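Local coordinates for protein RV0130 (Mycobacterium tuberculosis, PDB 2C2I) that probably catalyses the reversible hydration of trans-2-enoyl-CoA to (3R)-3-hydroxyacyl-CoA as a homodimeric hot-dog-fold hydratase of fatty acid metabolism, at residues A[21-26]-A[103-108]; A[65-70]-A[139-144]. One frame throughout, in Å; residues are numbered along the deposited sequence.

Interaction 1: A[21-26]-A[103-108]; sequences SDWVTI and GSRVRA
Ser21 meets Ala108 through two polar groups: its backbone N donates to Ala108 O, and its side-chain OG accepts the N-H of Ala108 at 3.0 Å, almost straight at 173°. With chi1 at 76°, OG sits between its own N and carbonyl carbon, where it also donates to Asp22 O; a small hydroxyl can thus stand in for a strand carbonyl. Trp23 is clamped between two arginines. Over one indole face the guanidinium of Arg105 lies nearly flat, planes 14° apart, with CZ 4.0 Å from the centroid of the five-membered ring, a cation-pi stack. Over the opposite face, Arg107 CB makes a CH-pi contact with the six-membered ring, while the Arg107 guanidinium lies over Trp23 CZ2 and NE1. Salt bridges from Arg105 to Glu134 and from Arg107 to Glu132 probably steady both charged groups. A water accepts from Arg105 NH1 and gives a weak bond to Trp23 O. Val24 pairs with Val106 by two backbone bonds, N to O each way, and the branched side chains press together at CG2, a tight 3.5 Å. On the other sheet face, Thr25 sets OG1 against the aliphatic CG of Arg105, 3.4 Å away. Ile26 lays CG1 and CD1 against Val106 CG2, apolar groups suited to the buried side, while its N donates to Ser104 O and its O accepts from Gly103 N at 2.7 Å. Gly103 has a positive phi that would jam a side chain against the preceding carbonyl O. This is antiparallel pairing of strands 17-25 and 105-119, at one margin of the chain's hot-dog sheet.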
ATOM      1  N   SER A  21      18.062  -5.637   1.023  1.00 16.92           N
ATOM      2  CA  SER A  21      18.051  -5.286  -0.386  1.00 17.71           C
ATOM      3  C   SER A  21      19.250  -4.410  -0.731  1.00 19.13           C
ATOM      4  O   SER A  21      20.009  -3.979   0.151  1.00 18.35           O
ATOM      5  CB  SER A  21      16.769  -4.524  -0.727  1.00 16.98           C
ATOM      6  OG  SER A  21      16.850  -3.185  -0.250  1.00 17.19           O
ATOM      7  N   ASP A  22      19.386  -4.118  -2.014  1.00 20.64           N
ATOM      8  CA  ASP A  22      20.275  -3.061  -2.475  1.00 22.81           C
ATOM      9  C   ASP A  22      19.616  -1.701  -2.186  1.00 22.23           C
ATOM     10  O   ASP A  22      18.432  -1.629  -1.830  1.00 21.43           O
ATOM     11  CB  ASP A  22      20.529  -3.192  -3.987  1.00 24.54           C
ATOM     12  CG  ASP A  22      20.893  -4.618  -4.420  1.00 29.43           C
ATOM     13  OD1 ASP A  22      21.491  -5.375  -3.619  1.00 34.85           O
ATOM     14  OD2 ASP A  22      20.586  -4.980  -5.581  1.00 34.57           O
ATOM     15  N   TRP A  23      20.391  -0.632  -2.310  1.00 22.94           N
ATOM     16  CA  TRP A  23      19.826   0.712  -2.333  1.00 22.94           C
ATOM     17  C   TRP A  23      19.090   0.896  -3.669  1.00 22.71           C
ATOM     18  O   TRP A  23      19.580   0.472  -4.731  1.00 23.67           O
ATOM     19  CB  TRP A  23      20.930   1.768  -2.190  1.00 23.45           C
ATOM     20  CG  TRP A  23      21.554   1.840  -0.826  1.00 24.16           C
ATOM     21  CD1 TRP A  23      22.804   1.372  -0.451  1.00 24.20           C
ATOM     22  CD2 TRP A  23      20.985   2.432   0.345  1.00 23.75           C
ATOM     23  NE1 TRP A  23      23.024   1.632   0.881  1.00 24.90           N
ATOM     24  CE2 TRP A  23      21.932   2.284   1.398  1.00 23.73           C
ATOM     25  CE3 TRP A  23      19.769   3.066   0.614  1.00 22.26           C
ATOM     26  CZ2 TRP A  23      21.690   2.750   2.697  1.00 24.31           C
ATOM     27  CZ3 TRP A  23      19.532   3.529   1.905  1.00 22.23           C
ATOM     28  CH2 TRP A  23      20.490   3.368   2.932  1.00 23.57           C
ATOM     29  N   VAL A  24      17.912   1.507  -3.614  1.00 22.13           N
ATOM     30  CA  VAL A  24      17.180   1.888  -4.818  1.00 22.40           C
ATOM     31  C   VAL A  24      16.849   3.367  -4.719  1.00 22.29           C
ATOM     32  O   VAL A  24      16.515   3.864  -3.639  1.00 22.33           O
ATOM     33  CB  VAL A  24      15.891   1.023  -5.092  1.00 22.30           C
ATOM     34  CG1 VAL A  24      16.162  -0.476  -4.941  1.00 22.33           C
ATOM     35  CG2 VAL A  24      14.718   1.456  -4.243  1.00 22.05           C
ATOM     36  N   THR A  25      16.972   4.071  -5.839  1.00 23.27           N
ATOM     37  CA  THR A  25      16.702   5.509  -5.870  1.00 23.39           C
ATOM     38  C   THR A  25      15.247   5.739  -6.272  1.00 22.93           C
ATOM     39  O   THR A  25      14.790   5.207  -7.286  1.00 23.60           O
ATOM     40  CB  THR A  25      17.664   6.242  -6.834  1.00 24.44           C
ATOM     41  OG1 THR A  25      19.009   6.063  -6.377  1.00 25.52           O
ATOM     42  CG2 THR A  25      17.335   7.750  -6.913  1.00 24.54           C
ATOM     43  N   ILE A  26      14.529   6.510  -5.458  1.00 22.11           N
ATOM     44  CA  ILE A  26      13.121   6.844  -5.746  1.00 22.01           C
ATOM     45  C   ILE A  26      13.074   8.153  -6.533  1.00 21.85           C
ATOM     46  O   ILE A  26      13.446   9.205  -6.014  1.00 21.94           O
ATOM     47  CB  ILE A  26      12.275   6.915  -4.442  1.00 21.44           C
ATOM     48  CG1 ILE A  26      12.280   5.565  -3.697  1.00 22.60           C
ATOM     49  CG2 ILE A  26      10.828   7.351  -4.718  1.00 22.40           C
ATOM     50  CD1 ILE A  26      12.158   4.312  -4.601  1.00 25.71           C
ATOM     51  N   GLY A 103      14.239  11.567  -5.057  1.00 22.54           N
ATOM     52  CA  GLY A 103      15.688  11.522  -5.311  1.00 23.98           C
ATOM     53  C   GLY A 103      16.501  10.763  -4.281  1.00 24.06           C
ATOM     54  O   GLY A 103      17.665  10.457  -4.526  1.00 26.03           O
ATOM     55  N   SER A 104      15.912  10.493  -3.116  1.00 23.04           N
ATOM     56  CA  SER A 104      16.571   9.738  -2.041  1.00 22.80           C
ATOM     57  C   SER A 104      16.731   8.265  -2.353  1.00 21.58           C
ATOM     58  O   SER A 104      16.025   7.728  -3.202  1.00 19.85           O
ATOM     59  CB  SER A 104      15.764   9.844  -0.753  1.00 23.14           C
ATOM     60  OG  SER A 104      15.786  11.178  -0.297  1.00 27.43           O
ATOM     61  N   ARG A 105      17.648   7.611  -1.622  1.00 21.06           N
ATOM     62  CA  ARG A 105      17.804   6.161  -1.704  1.00 19.87           C
ATOM     63  C   ARG A 105      17.167   5.478  -0.496  1.00 18.84           C
ATOM     64  O   ARG A 105      17.206   5.993   0.627  1.00 18.43           O
ATOM     65  CB  ARG A 105      19.269   5.754  -1.827  1.00 20.70           C
ATOM     66  CG  ARG A 105      19.918   6.262  -3.102  1.00 21.47           C
ATOM     67  CD  ARG A 105      21.135   5.432  -3.474  1.00 24.83           C
ATOM     68  NE  ARG A 105      22.108   5.397  -2.389  1.00 25.81           N
ATOM     69  CZ  ARG A 105      23.201   4.645  -2.412  1.00 28.42           C
ATOM     70  NH1 ARG A 105      23.452   3.872  -3.468  1.00 29.14           N
ATOM     71  NH2 ARG A 105      24.037   4.664  -1.381  1.00 28.02           N
ATOM     72  N   VAL A 106      16.555   4.333  -0.760  1.00 17.86           N
ATOM     73  CA  VAL A 106      15.944   3.508   0.273  1.00 16.74           C
ATOM     74  C   VAL A 106      16.486   2.057   0.201  1.00 15.63           C
ATOM     75  O   VAL A 106      16.897   1.579  -0.849  1.00 15.73           O
ATOM     76  CB  VAL A 106      14.387   3.503   0.146  1.00 16.19           C
ATOM     77  CG1 VAL A 106      13.824   4.915   0.336  1.00 16.73           C
ATOM     78  CG2 VAL A 106      13.966   2.924  -1.210  1.00 18.14           C
ATOM     79  N   ARG A 107      16.450   1.364   1.326  1.00 15.55           N
ATOM     80  CA  ARG A 107      16.918  -0.019   1.392  1.00 15.61           C
ATOM     81  C   ARG A 107      16.129  -0.725   2.492  1.00 14.27           C
ATOM     82  O   ARG A 107      15.803  -0.125   3.521  1.00 14.62           O
ATOM     83  CB  ARG A 107      18.423  -0.041   1.706  1.00 16.60           C
ATOM     84  CG  ARG A 107      19.004  -1.389   1.976  1.00 19.10           C
ATOM     85  CD  ARG A 107      20.527  -1.288   2.006  1.00 22.88           C
ATOM     86  NE  ARG A 107      21.022  -0.731   3.263  1.00 24.47           N
ATOM     87  CZ  ARG A 107      22.310  -0.732   3.604  1.00 26.16           C
ATOM     88  NH1 ARG A 107      23.209  -1.251   2.774  1.00 23.52           N
ATOM     89  NH2 ARG A 107      22.696  -0.226   4.765  1.00 27.69           N
ATOM     90  N   ALA A 108      15.844  -2.005   2.287  1.00 13.01           N
ATOM     91  CA  ALA A 108      15.021  -2.740   3.229  1.00 12.46           C
ATOM     92  C   ALA A 108      15.786  -3.910   3.861  1.00 12.49           C
ATOM     93  O   ALA A 108      16.668  -4.483   3.211  1.00 12.64           O
ATOM     94  CB  ALA A 108      13.718  -3.245   2.532  1.00 12.29           C
TER
HETATM   95  O   HOH W   1      21.608   2.984  -5.569  1.00 47.98           O

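Interaction 2: A[65-70]-A[139-144]; sequences MTLALL and PACVAE
Thr66, Leu67 and Leu70 meet Ala140, Cys141 and Ala143 entirely through apolar groups, and all six residues are buried. The threonine methyl, Thr66 CG2, packs on the methylene Cys141 CB at 4.1 Å and on the methyl Ala140 CB at 4.2 Å. This methyl is anti to the backbone N, leaving OG1 beside that N, so the threonine offers the strand its apolar branch. A second cluster gathers at Ala143, whose CB touches Leu67 CD1 at 4.0 Å and Leu70 CD2 at 4.1 Å. The small alanine methyl lets both leucines approach the strand, and their branched ends supply the reach. This is the hot-dog arrangement, in which the helical segment 63-75, broken near Leu69, packs as the sausage against the curved antiparallel sheet that forms the bun. Sulfur packing adds a further touch: with SG anti to the backbone N (chi1 -178°), the sulfur of Cys141 is carried to the Leu67 side, 4.2 Å from Leu67 CD1. Backbone geometry explains why neighbours Ala140 and Cys141 both direct CB at the helix: they face Val131 together in a classic beta bulge, which breaks the usual alternation of side chains. Val94 of strand 86-95 packs against Leu67, Cys141 and Ala143, continuing the apolar layer across the sheet. Within the same chain, Val100 packs on both Thr66 and Ala140, and Phe64 of the second subunit touches Leu67.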
HETATM    1  N   MSE A  65       3.363   4.206  -1.781  1.00  7.75           N
HETATM    2  CA  MSE A  65       4.332   3.726  -2.750  1.00  9.38           C
HETATM    3  C   MSE A  65       5.503   3.056  -2.047  1.00  7.65           C
HETATM    4  O   MSE A  65       5.889   1.971  -2.432  1.00  7.39           O
HETATM    5  CB  MSE A  65       4.865   4.830  -3.653  1.00  8.71           C
HETATM    6  CG  MSE A  65       5.879   4.250  -4.652  1.00 11.34           C
HETATM    7 SE   MSE A  65       6.406   5.523  -6.012  1.00 20.05          SE
HETATM    8  CE  MSE A  65       6.620   6.608  -5.129  1.00  9.11           C
ATOM      9  N   THR A  66       6.067   3.711  -1.037  1.00  7.81           N
ATOM     10  CA  THR A  66       7.199   3.124  -0.288  1.00  7.62           C
ATOM     11  C   THR A  66       6.807   1.728   0.245  1.00  6.86           C
ATOM     12  O   THR A  66       7.554   0.751   0.123  1.00  7.23           O
ATOM     13  CB  THR A  66       7.643   4.067   0.852  1.00  8.58           C
ATOM     14  OG1 THR A  66       8.047   5.329   0.279  1.00  9.16           O
ATOM     15  CG2 THR A  66       8.837   3.499   1.609  1.00  8.77           C
ATOM     16  N   LEU A  67       5.608   1.644   0.801  1.00  6.25           N
ATOM     17  CA  LEU A  67       5.078   0.354   1.280  1.00  6.84           C
ATOM     18  C   LEU A  67       5.052  -0.657   0.134  1.00  6.75           C
ATOM     19  O   LEU A  67       5.448  -1.796   0.314  1.00  7.59           O
ATOM     20  CB  LEU A  67       3.666   0.525   1.875  1.00  6.23           C
ATOM     21  CG  LEU A  67       2.957  -0.783   2.284  1.00  5.81           C
ATOM     22  CD1 LEU A  67       3.715  -1.490   3.402  1.00  5.79           C
ATOM     23  CD2 LEU A  67       1.516  -0.486   2.709  1.00  6.45           C
ATOM     24  N   ALA A  68       4.583  -0.220  -1.038  1.00  6.80           N
ATOM     25  CA  ALA A  68       4.469  -1.059  -2.240  1.00  6.75           C
ATOM     26  C   ALA A  68       5.812  -1.423  -2.885  1.00  7.49           C
ATOM     27  O   ALA A  68       5.851  -2.233  -3.822  1.00  7.86           O
ATOM     28  CB  ALA A  68       3.534  -0.386  -3.271  1.00  6.47           C
ATOM     29  N   LEU A  69       6.906  -0.829  -2.400  1.00  8.44           N
ATOM     30  CA  LEU A  69       8.232  -1.308  -2.794  1.00  9.71           C
ATOM     31  C   LEU A  69       8.625  -2.658  -2.145  1.00  9.66           C
ATOM     32  O   LEU A  69       9.626  -3.253  -2.531  1.00 10.05           O
ATOM     33  CB  LEU A  69       9.319  -0.257  -2.521  1.00 10.42           C
ATOM     34  CG  LEU A  69       9.199   1.128  -3.160  1.00 12.64           C
ATOM     35  CD1 LEU A  69      10.315   2.048  -2.635  1.00 12.72           C
ATOM     36  CD2 LEU A  69       9.250   1.026  -4.691  1.00 13.88           C
ATOM     37  N   LEU A  70       7.833  -3.151  -1.196  1.00  9.29           N
ATOM     38  CA  LEU A  70       8.200  -4.386  -0.485  1.00  9.76           C
ATOM     39  C   LEU A  70       8.462  -5.589  -1.401  1.00 10.26           C
ATOM     40  O   LEU A  70       9.477  -6.282  -1.240  1.00 10.72           O
ATOM     41  CB  LEU A  70       7.192  -4.725   0.637  1.00  9.53           C
ATOM     42  CG  LEU A  70       7.617  -4.365   2.058  1.00  9.24           C
ATOM     43  CD1 LEU A  70       8.061  -2.879   2.144  1.00 11.56           C
ATOM     44  CD2 LEU A  70       6.467  -4.714   3.025  1.00 10.41           C
ATOM     45  N   PRO A 139      13.308   5.298  10.190  1.00 13.46           N
ATOM     46  CA  PRO A 139      12.983   4.508   8.990  1.00 12.73           C
ATOM     47  C   PRO A 139      11.907   5.189   8.142  1.00 10.95           C
ATOM     48  O   PRO A 139      11.130   5.994   8.662  1.00 10.31           O
ATOM     49  CB  PRO A 139      12.412   3.187   9.545  1.00 12.54           C
ATOM     50  CG  PRO A 139      12.315   3.334  11.022  1.00 13.93           C
ATOM     51  CD  PRO A 139      12.947   4.622  11.454  1.00 13.68           C
ATOM     52  N   ALA A 140      11.870   4.854   6.858  1.00 10.49           N
ATOM     53  CA  ALA A 140      10.822   5.331   5.975  1.00  9.45           C
ATOM     54  C   ALA A 140       9.564   4.512   6.194  1.00  9.63           C
ATOM     55  O   ALA A 140       8.456   5.022   6.056  1.00  8.93           O
ATOM     56  CB  ALA A 140      11.257   5.247   4.540  1.00 10.26           C
ATOM     57  N   CYS A 141       9.738   3.244   6.562  1.00  8.70           N
ATOM     58  CA  CYS A 141       8.581   2.366   6.675  1.00  8.10           C
ATOM     59  C   CYS A 141       8.948   1.192   7.564  1.00  8.11           C
ATOM     60  O   CYS A 141      10.034   0.630   7.429  1.00  9.47           O
ATOM     61  CB  CYS A 141       8.195   1.875   5.283  1.00  8.13           C
ATOM     62  SG  CYS A 141       6.722   0.799   5.281  1.00  9.03           S
ATOM     63  N   VAL A 142       8.043   0.844   8.481  1.00  8.54           N
ATOM     64  CA  VAL A 142       8.149  -0.368   9.288  1.00  8.47           C
ATOM     65  C   VAL A 142       6.827  -1.100   9.052  1.00  7.89           C
ATOM     66  O   VAL A 142       5.762  -0.570   9.355  1.00  7.44           O
ATOM     67  CB  VAL A 142       8.334  -0.103  10.793  1.00  9.81           C
ATOM     68  CG1 VAL A 142       8.528  -1.430  11.558  1.00  9.19           C
ATOM     69  CG2 VAL A 142       9.515   0.854  11.069  1.00 11.16           C
ATOM     70  N   ALA A 143       6.903  -2.322   8.529  1.00  7.29           N
ATOM     71  CA  ALA A 143       5.693  -3.045   8.109  1.00  7.03           C
ATOM     72  C   ALA A 143       5.761  -4.493   8.525  1.00  6.81           C
ATOM     73  O   ALA A 143       6.819  -5.095   8.477  1.00  8.20           O
ATOM     74  CB  ALA A 143       5.531  -2.979   6.595  1.00  6.81           C
ATOM     75  N   GLU A 144       4.631  -5.036   8.932  1.00  5.64           N
ATOM     76  CA  GLU A 144       4.511  -6.484   9.002  1.00  6.63           C
ATOM     77  C   GLU A 144       3.470  -6.899   7.954  1.00  5.55           C
ATOM     78  O   GLU A 144       2.320  -6.448   8.012  1.00  5.72           O
ATOM     79  CB  GLU A 144       4.080  -6.911  10.395  1.00  6.53           C
ATOM     80  CG  GLU A 144       4.045  -8.437  10.551  1.00  7.85           C
ATOM     81  CD  GLU A 144       3.730  -8.820  11.970  1.00 13.09           C
ATOM     82  OE1 GLU A 144       4.563  -8.526  12.848  1.00 17.29           O
ATOM     83  OE2 GLU A 144       2.641  -9.347  12.233  1.00 12.52           O
TER

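From the N terminus, strand 17-25 comes first, and interaction 1 closes a long excursion by pairing 21-26 with 103-108; the intervening chain includes helix 28-38, helix 63-68 and strand 86-95. Interaction 2 starts within that excursion, at 65-70, but ends beyond it at 139-144, after strand 122-133. The two closures therefore cross along the chain. One joins two adjacent strands of the sheet edge to edge, the other lays the start of the central helical segment on strand 141-149 of the same sheet. They meet at Leu69, whose CD1 packs 3.5 Å from Ile26 CD1 and also touches Val106 CG2, linking the buried sides of both contacts.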